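Nicotinate-nucleotide--dimethylbenzimidazole phosphoribosyltransferase (Thermus thermophilus HB8, PDB 1WX1) probably catalyses the transfer of the phosphoribosyl group from nicotinate mononucleotide to 5,6-dimethylbenzimidazole, giving alpha-ribazole 5'-phosphate for cobalamin biosynthesis. Local coordinates at residues Y237-G251 / M264-S278. Residues are numbered along the deposited sequence; the frame is centred on the assembly and turned at random.
Sequences YLEGYEAGLPLVLDG and MAPGLRDHLFAGHLS
Tyr241 drives the edge of its ring against the face of His271, a T-shaped pair with planes at 90° and CD1 of Tyr241 3.5 Å from CD2 of His271. The setting is a beta-alpha-beta crossover: strands 247-249 and 272-274 run parallel, joined through helix 252-264, at one edge of the sheet of this Rossmann-like domain. One face of the tyrosine lies on the 3-10 segment 266-271, where Leu268 CA makes a CH-pi contact 3.7 Å from the ring centroid. From the last turn of helix 228-242 the ring reaches that segment because chi1 (168°) sets CG opposite the backbone N. Cutting Tyr241 back to an alanine is likely to strip one face of the imidazole of its partner and open a gap beside Leu268, leaving the imidazole freer to turn about its ND1 bond. That nitrogen, ND1 of His271, donates a nearly straight bond to Leu245 O (3.2 Å, 165°); the acceptor lies in the imidazole plane, although the donor stands well above the carbonyl plane. Nearer the root of the tyrosine side chain, Leu268 CD1 tucks against Tyr241 CB at 3.6 Å and also meets Leu238 CD2, whose other methyl, CD1, faces Met264 CE.

Beyond His271 the strands pair: Leu247 N bonds to His271 O, Phe273 N to Leu247 O, Leu249 N to Phe273 O and Gly275 N to Leu249 O. Leu247, Leu249 and Leu272 share one sheet face, packed through Leu272 CD2; Phe273 lies on the other face, packed on Leu33 and Leu36 of helix 24-37. Past the strand ends, Asp250 sits near Glu304, the predicted proton acceptor, and its carboxylate accepts backbone bonds from Gly305 and Ala308. On the leucine face, Tyr237 ties helix 228-242 to strand 247-249: its OH donates to Val248 O at 2.7 Å, from above the carbonyl plane.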
ATOM      1  N   TYR A 237     -17.861  12.840  -5.770  1.00 13.58           N
ATOM      2  CA  TYR A 237     -17.274  13.258  -4.499  1.00 14.28           C
ATOM      3  C   TYR A 237     -18.196  14.155  -3.670  1.00 14.37           C
ATOM      4  O   TYR A 237     -18.225  14.047  -2.444  1.00 16.24           O
ATOM      5  CB  TYR A 237     -15.919  13.943  -4.739  1.00 13.72           C
ATOM      6  CG  TYR A 237     -14.803  12.968  -5.090  1.00 14.54           C
ATOM      7  CD1 TYR A 237     -14.054  13.125  -6.256  1.00 14.12           C
ATOM      8  CD2 TYR A 237     -14.505  11.888  -4.259  1.00 15.57           C
ATOM      9  CE1 TYR A 237     -13.041  12.230  -6.589  1.00 13.66           C
ATOM     10  CE2 TYR A 237     -13.487  10.984  -4.583  1.00 15.32           C
ATOM     11  CZ  TYR A 237     -12.762  11.164  -5.752  1.00 13.52           C
ATOM     12  OH  TYR A 237     -11.784  10.261  -6.100  1.00 14.18           O
ATOM     13  N   LEU A 238     -18.952  15.028  -4.326  1.00 15.00           N
ATOM     14  CA  LEU A 238     -19.877  15.904  -3.608  1.00 16.34           C
ATOM     15  C   LEU A 238     -20.927  15.070  -2.877  1.00 17.67           C
ATOM     16  O   LEU A 238     -21.302  15.372  -1.740  1.00 16.23           O
ATOM     17  CB  LEU A 238     -20.568  16.868  -4.579  1.00 17.26           C
ATOM     18  CG  LEU A 238     -19.713  18.004  -5.149  1.00 17.95           C
ATOM     19  CD1 LEU A 238     -20.510  18.775  -6.192  1.00 17.58           C
ATOM     20  CD2 LEU A 238     -19.264  18.924  -4.012  1.00 18.82           C
ATOM     21  N   GLU A 239     -21.394  14.014  -3.536  1.00 16.55           N
ATOM     22  CA  GLU A 239     -22.404  13.132  -2.959  1.00 15.88           C
ATOM     23  C   GLU A 239     -21.810  12.323  -1.807  1.00 17.54           C
ATOM     24  O   GLU A 239     -22.451  12.143  -0.763  1.00 17.44           O
ATOM     25  CB  GLU A 239     -22.946  12.183  -4.035  1.00 16.31           C
ATOM     26  CG  GLU A 239     -24.123  11.310  -3.586  1.00 18.69           C
ATOM     27  CD  GLU A 239     -25.391  12.110  -3.318  1.00 21.62           C
ATOM     28  OE1 GLU A 239     -25.542  13.209  -3.891  1.00 23.69           O
ATOM     29  OE2 GLU A 239     -26.251  11.630  -2.547  1.00 23.91           O
ATOM     30  N   GLY A 240     -20.590  11.823  -2.005  1.00 16.66           N
ATOM     31  CA  GLY A 240     -19.932  11.056  -0.958  1.00 17.11           C
ATOM     32  C   GLY A 240     -19.665  11.953   0.240  1.00 18.06           C
ATOM     33  O   GLY A 240     -19.818  11.540   1.390  1.00 18.53           O
ATOM     34  N   TYR A 241     -19.261  13.188  -0.039  1.00 17.28           N
ATOM     35  CA  TYR A 241     -18.978  14.176   1.000  1.00 20.03           C
ATOM     36  C   TYR A 241     -20.213  14.403   1.875  1.00 22.23           C
ATOM     37  O   TYR A 241     -20.145  14.351   3.107  1.00 22.18           O
ATOM     38  CB  TYR A 241     -18.552  15.493   0.343  1.00 20.18           C
ATOM     39  CG  TYR A 241     -18.493  16.689   1.269  1.00 21.87           C
ATOM     40  CD1 TYR A 241     -17.733  16.658   2.438  1.00 23.83           C
ATOM     41  CD2 TYR A 241     -19.172  17.865   0.955  1.00 23.63           C
ATOM     42  CE1 TYR A 241     -17.653  17.776   3.273  1.00 26.80           C
ATOM     43  CE2 TYR A 241     -19.097  18.987   1.780  1.00 27.46           C
ATOM     44  CZ  TYR A 241     -18.335  18.936   2.934  1.00 27.81           C
ATOM     45  OH  TYR A 241     -18.253  20.048   3.741  1.00 32.34           O
ATOM     46  N   GLU A 242     -21.344  14.647   1.227  1.00 21.04           N
ATOM     47  CA  GLU A 242     -22.590  14.886   1.939  1.00 24.02           C
ATOM     48  C   GLU A 242     -23.079  13.655   2.701  1.00 22.97           C
ATOM     49  O   GLU A 242     -23.767  13.780   3.712  1.00 22.61           O
ATOM     50  CB  GLU A 242     -23.643  15.388   0.954  1.00 24.59           C
ATOM     51  CG  GLU A 242     -23.439  16.854   0.595  1.00 30.40           C
ATOM     52  CD  GLU A 242     -24.062  17.235  -0.736  1.00 33.67           C
ATOM     53  OE1 GLU A 242     -25.093  16.643  -1.115  1.00 35.39           O
ATOM     54  OE2 GLU A 242     -23.532  18.139  -1.407  1.00 35.85           O
ATOM     55  N   ALA A 243     -22.705  12.470   2.226  1.00 20.94           N
ATOM     56  CA  ALA A 243     -23.086  11.228   2.887  1.00 21.63           C
ATOM     57  C   ALA A 243     -22.169  10.960   4.088  1.00 22.26           C
ATOM     58  O   ALA A 243     -22.379  10.000   4.832  1.00 24.03           O
ATOM     59  CB  ALA A 243     -23.013  10.060   1.903  1.00 21.16           C
ATOM     60  N   GLY A 244     -21.145  11.797   4.252  1.00 21.64           N
ATOM     61  CA  GLY A 244     -20.215  11.661   5.365  1.00 22.65           C
ATOM     62  C   GLY A 244     -19.196  10.537   5.258  1.00 23.54           C
ATOM     63  O   GLY A 244     -18.655  10.085   6.266  1.00 23.96           O
ATOM     64  N   LEU A 245     -18.908  10.097   4.039  1.00 21.91           N
ATOM     65  CA  LEU A 245     -17.963   9.004   3.832  1.00 20.85           C
ATOM     66  C   LEU A 245     -16.530   9.423   3.550  1.00 19.48           C
ATOM     67  O   LEU A 245     -16.274  10.537   3.092  1.00 19.94           O
ATOM     68  CB  LEU A 245     -18.406   8.134   2.654  1.00 22.85           C
ATOM     69  CG  LEU A 245     -19.714   7.355   2.700  1.00 23.75           C
ATOM     70  CD1 LEU A 245     -19.793   6.478   1.458  1.00 25.12           C
ATOM     71  CD2 LEU A 245     -19.766   6.497   3.951  1.00 27.29           C
ATOM     72  N   PRO A 246     -15.572   8.527   3.837  1.00 18.38           N
ATOM     73  CA  PRO A 246     -14.170   8.851   3.563  1.00 17.34           C
ATOM     74  C   PRO A 246     -14.122   8.773   2.036  1.00 16.57           C
ATOM     75  O   PRO A 246     -14.723   7.867   1.449  1.00 16.74           O
ATOM     76  CB  PRO A 246     -13.401   7.688   4.190  1.00 17.32           C
ATOM     77  CG  PRO A 246     -14.356   7.111   5.199  1.00 20.16           C
ATOM     78  CD  PRO A 246     -15.691   7.232   4.528  1.00 18.84           C
ATOM     79  N   LEU A 247     -13.427   9.704   1.397  1.00 15.12           N
ATOM     80  CA  LEU A 247     -13.333   9.720  -0.062  1.00 15.34           C
ATOM     81  C   LEU A 247     -11.888   9.485  -0.482  1.00 15.66           C
ATOM     82  O   LEU A 247     -10.978  10.110   0.056  1.00 16.14           O
ATOM     83  CB  LEU A 247     -13.819  11.073  -0.591  1.00 14.07           C
ATOM     84  CG  LEU A 247     -15.168  11.517  -0.014  1.00 15.69           C
ATOM     85  CD1 LEU A 247     -15.485  12.929  -0.482  1.00 17.10           C
ATOM     86  CD2 LEU A 247     -16.260  10.543  -0.437  1.00 16.49           C
ATOM     87  N   VAL A 248     -11.681   8.601  -1.454  1.00 12.84           N
ATOM     88  CA  VAL A 248     -10.332   8.282  -1.905  1.00 13.90           C
ATOM     89  C   VAL A 248     -10.042   8.775  -3.321  1.00 15.84           C
ATOM     90  O   VAL A 248     -10.801   8.513  -4.260  1.00 15.26           O
ATOM     91  CB  VAL A 248     -10.085   6.757  -1.855  1.00 14.66           C
ATOM     92  CG1 VAL A 248      -8.609   6.461  -2.083  1.00 12.45           C
ATOM     93  CG2 VAL A 248     -10.554   6.198  -0.515  1.00 15.30           C
ATOM     94  N   LEU A 249      -8.934   9.492  -3.460  1.00 14.91           N
ATOM     95  CA  LEU A 249      -8.514  10.036  -4.749  1.00 16.08           C
ATOM     96  C   LEU A 249      -7.702   9.029  -5.539  1.00 15.88           C
ATOM     97  O   LEU A 249      -6.955   8.232  -4.964  1.00 16.52           O
ATOM     98  CB  LEU A 249      -7.638  11.281  -4.549  1.00 13.83           C
ATOM     99  CG  LEU A 249      -8.257  12.513  -3.895  1.00 15.44           C
ATOM    100  CD1 LEU A 249      -7.177  13.579  -3.722  1.00 16.55           C
ATOM    101  CD2 LEU A 249      -9.402  13.033  -4.759  1.00 15.99           C
ATOM    102  N   ASP A 250      -7.858   9.068  -6.858  1.00 14.71           N
ATOM    103  CA  ASP A 250      -7.092   8.206  -7.736  1.00 16.43           C
ATOM    104  C   ASP A 250      -6.012   9.075  -8.388  1.00 17.06           C
ATOM    105  O   ASP A 250      -5.297   9.804  -7.693  1.00 17.71           O
ATOM    106  CB  ASP A 250      -7.982   7.563  -8.809  1.00 14.82           C
ATOM    107  CG  ASP A 250      -7.227   6.546  -9.652  1.00 20.46           C
ATOM    108  OD1 ASP A 250      -6.430   5.789  -9.064  1.00 22.05           O
ATOM    109  OD2 ASP A 250      -7.428   6.496 -10.888  1.00 18.66           O
ATOM    110  N   GLY A 251      -5.923   9.027  -9.713  1.00 16.17           N
ATOM    111  CA  GLY A 251      -4.901   9.784 -10.419  1.00 16.26           C
ATOM    112  C   GLY A 251      -5.195  11.218 -10.809  1.00 15.20           C
ATOM    113  O   GLY A 251      -6.055  11.872 -10.230  1.00 16.07           O
ATOM    114  N   MET A 264     -16.360  23.932  -5.296  1.00 21.19           N
ATOM    115  CA  MET A 264     -17.791  24.106  -5.082  1.00 22.27           C
ATOM    116  C   MET A 264     -18.149  23.901  -3.607  1.00 22.51           C
ATOM    117  O   MET A 264     -19.131  24.458  -3.119  1.00 24.61           O
ATOM    118  CB  MET A 264     -18.578  23.104  -5.936  1.00 22.81           C
ATOM    119  CG  MET A 264     -18.481  23.334  -7.439  1.00 27.67           C
ATOM    120  SD  MET A 264     -19.168  21.946  -8.378  1.00 32.59           S
ATOM    121  CE  MET A 264     -20.902  22.196  -8.111  1.00 34.43           C
ATOM    122  N   ALA A 265     -17.351  23.098  -2.907  1.00 22.19           N
ATOM    123  CA  ALA A 265     -17.587  22.793  -1.495  1.00 21.77           C
ATOM    124  C   ALA A 265     -16.270  22.742  -0.727  1.00 22.14           C
ATOM    125  O   ALA A 265     -15.655  21.684  -0.604  1.00 20.27           O
ATOM    126  CB  ALA A 265     -18.313  21.456  -1.372  1.00 22.79           C
ATOM    127  N   PRO A 266     -15.829  23.889  -0.184  1.00 23.43           N
ATOM    128  CA  PRO A 266     -14.584  24.032   0.580  1.00 24.43           C
ATOM    129  C   PRO A 266     -14.314  22.960   1.640  1.00 22.73           C
ATOM    130  O   PRO A 266     -13.182  22.490   1.780  1.00 23.84           O
ATOM    131  CB  PRO A 266     -14.720  25.424   1.194  1.00 25.69           C
ATOM    132  CG  PRO A 266     -15.492  26.161   0.157  1.00 28.34           C
ATOM    133  CD  PRO A 266     -16.567  25.164  -0.212  1.00 23.44           C
ATOM    134  N   GLY A 267     -15.344  22.576   2.385  1.00 22.06           N
ATOM    135  CA  GLY A 267     -15.166  21.582   3.431  1.00 22.70           C
ATOM    136  C   GLY A 267     -14.930  20.149   2.975  1.00 22.65           C
ATOM    137  O   GLY A 267     -14.557  19.288   3.776  1.00 20.11           O
ATOM    138  N   LEU A 268     -15.124  19.892   1.687  1.00 21.66           N
ATOM    139  CA  LEU A 268     -14.959  18.552   1.140  1.00 21.18           C
ATOM    140  C   LEU A 268     -13.537  18.021   1.274  1.00 21.47           C
ATOM    141  O   LEU A 268     -13.316  16.810   1.352  1.00 20.42           O
ATOM    142  CB  LEU A 268     -15.390  18.555  -0.329  1.00 23.55           C
ATOM    143  CG  LEU A 268     -15.316  17.239  -1.105  1.00 24.12           C
ATOM    144  CD1 LEU A 268     -16.499  17.169  -2.067  1.00 24.09           C
ATOM    145  CD2 LEU A 268     -13.985  17.152  -1.847  1.00 21.22           C
ATOM    146  N   ARG A 269     -12.576  18.937   1.322  1.00 21.29           N
ATOM    147  CA  ARG A 269     -11.175  18.574   1.428  1.00 21.66           C
ATOM    148  C   ARG A 269     -10.874  17.715   2.656  1.00 20.81           C
ATOM    149  O   ARG A 269     -10.002  16.856   2.608  1.00 17.61           O
ATOM    150  CB  ARG A 269     -10.320  19.833   1.476  1.00 27.32           C
ATOM    151  CG  ARG A 269      -8.822  19.575   1.424  1.00 33.40           C
ATOM    152  CD  ARG A 269      -8.090  20.890   1.665  1.00 39.69           C
ATOM    153  NE  ARG A 269      -7.780  21.095   3.078  1.00 45.55           N
ATOM    154  CZ  ARG A 269      -7.057  20.242   3.807  1.00 48.74           C
ATOM    155  NH1 ARG A 269      -6.568  19.128   3.257  1.00 50.51           N
ATOM    156  NH2 ARG A 269      -6.833  20.489   5.090  1.00 49.76           N
ATOM    157  N   ASP A 270     -11.593  17.948   3.754  1.00 21.02           N
ATOM    158  CA  ASP A 270     -11.385  17.190   4.994  1.00 22.19           C
ATOM    159  C   ASP A 270     -11.780  15.719   4.884  1.00 21.17           C
ATOM    160  O   ASP A 270     -11.397  14.907   5.726  1.00 20.17           O
ATOM    161  CB  ASP A 270     -12.166  17.828   6.148  1.00 26.26           C
ATOM    162  CG  ASP A 270     -11.737  19.248   6.416  1.00 30.63           C
ATOM    163  OD1 ASP A 270     -10.513  19.495   6.464  1.00 34.09           O
ATOM    164  OD2 ASP A 270     -12.623  20.112   6.579  1.00 36.13           O
ATOM    165  N   HIS A 271     -12.534  15.378   3.846  1.00 19.01           N
ATOM    166  CA  HIS A 271     -12.972  13.998   3.642  1.00 20.78           C
ATOM    167  C   HIS A 271     -12.112  13.242   2.636  1.00 20.45           C
ATOM    168  O   HIS A 271     -12.312  12.042   2.424  1.00 18.38           O
ATOM    169  CB  HIS A 271     -14.420  13.967   3.148  1.00 22.80           C
ATOM    170  CG  HIS A 271     -15.432  14.259   4.208  1.00 26.21           C
ATOM    171  ND1 HIS A 271     -16.406  13.353   4.575  1.00 27.79           N
ATOM    172  CD2 HIS A 271     -15.637  15.359   4.973  1.00 26.86           C
ATOM    173  CE1 HIS A 271     -17.165  13.882   5.517  1.00 29.85           C
ATOM    174  NE2 HIS A 271     -16.719  15.101   5.775  1.00 28.34           N
ATOM    175  N   LEU A 272     -11.166  13.943   2.016  1.00 18.71           N
ATOM    176  CA  LEU A 272     -10.302  13.346   1.001  1.00 17.82           C
ATOM    177  C   LEU A 272      -9.034  12.668   1.500  1.00 18.98           C
ATOM    178  O   LEU A 272      -8.352  13.161   2.401  1.00 17.40           O
ATOM    179  CB  LEU A 272      -9.887  14.398  -0.037  1.00 17.93           C
ATOM    180  CG  LEU A 272     -10.949  15.073  -0.908  1.00 20.54           C
ATOM    181  CD1 LEU A 272     -10.267  16.065  -1.858  1.00 17.55           C
ATOM    182  CD2 LEU A 272     -11.719  14.019  -1.689  1.00 20.34           C
ATOM    183  N   PHE A 273      -8.724  11.535   0.877  1.00 16.42           N
ATOM    184  CA  PHE A 273      -7.527  10.764   1.168  1.00 17.20           C
ATOM    185  C   PHE A 273      -6.872  10.493  -0.182  1.00 17.65           C
ATOM    186  O   PHE A 273      -7.526   9.992  -1.105  1.00 17.83           O
ATOM    187  CB  PHE A 273      -7.894   9.444   1.847  1.00 16.04           C
ATOM    188  CG  PHE A 273      -8.432   9.617   3.240  1.00 18.59           C
ATOM    189  CD1 PHE A 273      -7.574   9.582   4.338  1.00 17.79           C
ATOM    190  CD2 PHE A 273      -9.783   9.870   3.449  1.00 16.88           C
ATOM    191  CE1 PHE A 273      -8.061   9.795   5.631  1.00 19.10           C
ATOM    192  CE2 PHE A 273     -10.283  10.086   4.734  1.00 18.28           C
ATOM    193  CZ  PHE A 273      -9.416  10.050   5.828  1.00 19.33           C
ATOM    194  N   ALA A 274      -5.593  10.827  -0.311  1.00 15.60           N
ATOM    195  CA  ALA A 274      -4.898  10.599  -1.570  1.00 16.74           C
ATOM    196  C   ALA A 274      -4.436   9.150  -1.642  1.00 17.38           C
ATOM    197  O   ALA A 274      -3.520   8.740  -0.920  1.00 18.48           O
ATOM    198  CB  ALA A 274      -3.706  11.548  -1.701  1.00 16.67           C
ATOM    199  N   GLY A 275      -5.081   8.376  -2.513  1.00 16.36           N
ATOM    200  CA  GLY A 275      -4.731   6.974  -2.662  1.00 15.48           C
ATOM    201  C   GLY A 275      -3.291   6.738  -3.079  1.00 16.94           C
ATOM    202  O   GLY A 275      -2.589   5.924  -2.480  1.00 17.46           O
ATOM    203  N   HIS A 276      -2.838   7.445  -4.108  1.00 16.71           N
ATOM    204  CA  HIS A 276      -1.467   7.278  -4.574  1.00 17.48           C
ATOM    205  C   HIS A 276      -0.966   8.509  -5.306  1.00 16.82           C
ATOM    206  O   HIS A 276      -1.674   9.508  -5.439  1.00 16.81           O
ATOM    207  CB  HIS A 276      -1.362   6.075  -5.517  1.00 17.18           C
ATOM    208  CG  HIS A 276      -1.964   6.312  -6.867  1.00 19.55           C
ATOM    209  ND1 HIS A 276      -1.347   5.924  -8.034  1.00 20.15           N
ATOM    210  CD2 HIS A 276      -3.134   6.894  -7.233  1.00 20.43           C
ATOM    211  CE1 HIS A 276      -2.106   6.259  -9.066  1.00 22.95           C
ATOM    212  NE2 HIS A 276      -3.195   6.847  -8.605  1.00 21.55           N
ATOM    213  N   LEU A 277       0.273   8.423  -5.773  1.00 18.50           N
ATOM    214  CA  LEU A 277       0.883   9.503  -6.536  1.00 19.36           C
ATOM    215  C   LEU A 277       1.117   8.948  -7.933  1.00 19.68           C
ATOM    216  O   LEU A 277       1.914   8.026  -8.120  1.00 19.79           O
ATOM    217  CB  LEU A 277       2.218   9.934  -5.918  1.00 19.37           C
ATOM    218  CG  LEU A 277       2.938  11.050  -6.695  1.00 20.66           C
ATOM    219  CD1 LEU A 277       2.063  12.297  -6.749  1.00 19.31           C
ATOM    220  CD2 LEU A 277       4.276  11.358  -6.039  1.00 23.29           C
ATOM    221  N   SER A 278       0.397   9.498  -8.904  1.00 19.24           N
ATOM    222  CA  SER A 278       0.510   9.076 -10.290  1.00 20.87           C
ATOM    223  C   SER A 278       1.829   9.554 -10.876  1.00 21.31           C
ATOM    224  O   SER A 278       2.462  10.452 -10.329  1.00 19.67           O
ATOM    225  CB  SER A 278      -0.643   9.662 -11.113  1.00 21.93           C
ATOM    226  OG  SER A 278      -0.466   9.404 -12.493  1.00 25.86           O
TER
HETATM  227  O   HOH W   1     -18.506  23.122   2.157  1.00 30.12           O
HETATM  228  O   HOH W   2      -4.377  10.131  -4.955  1.00 17.46           O
HETATM  229  O   HOH W   3      -4.619   6.809 -11.397  1.00 42.26           O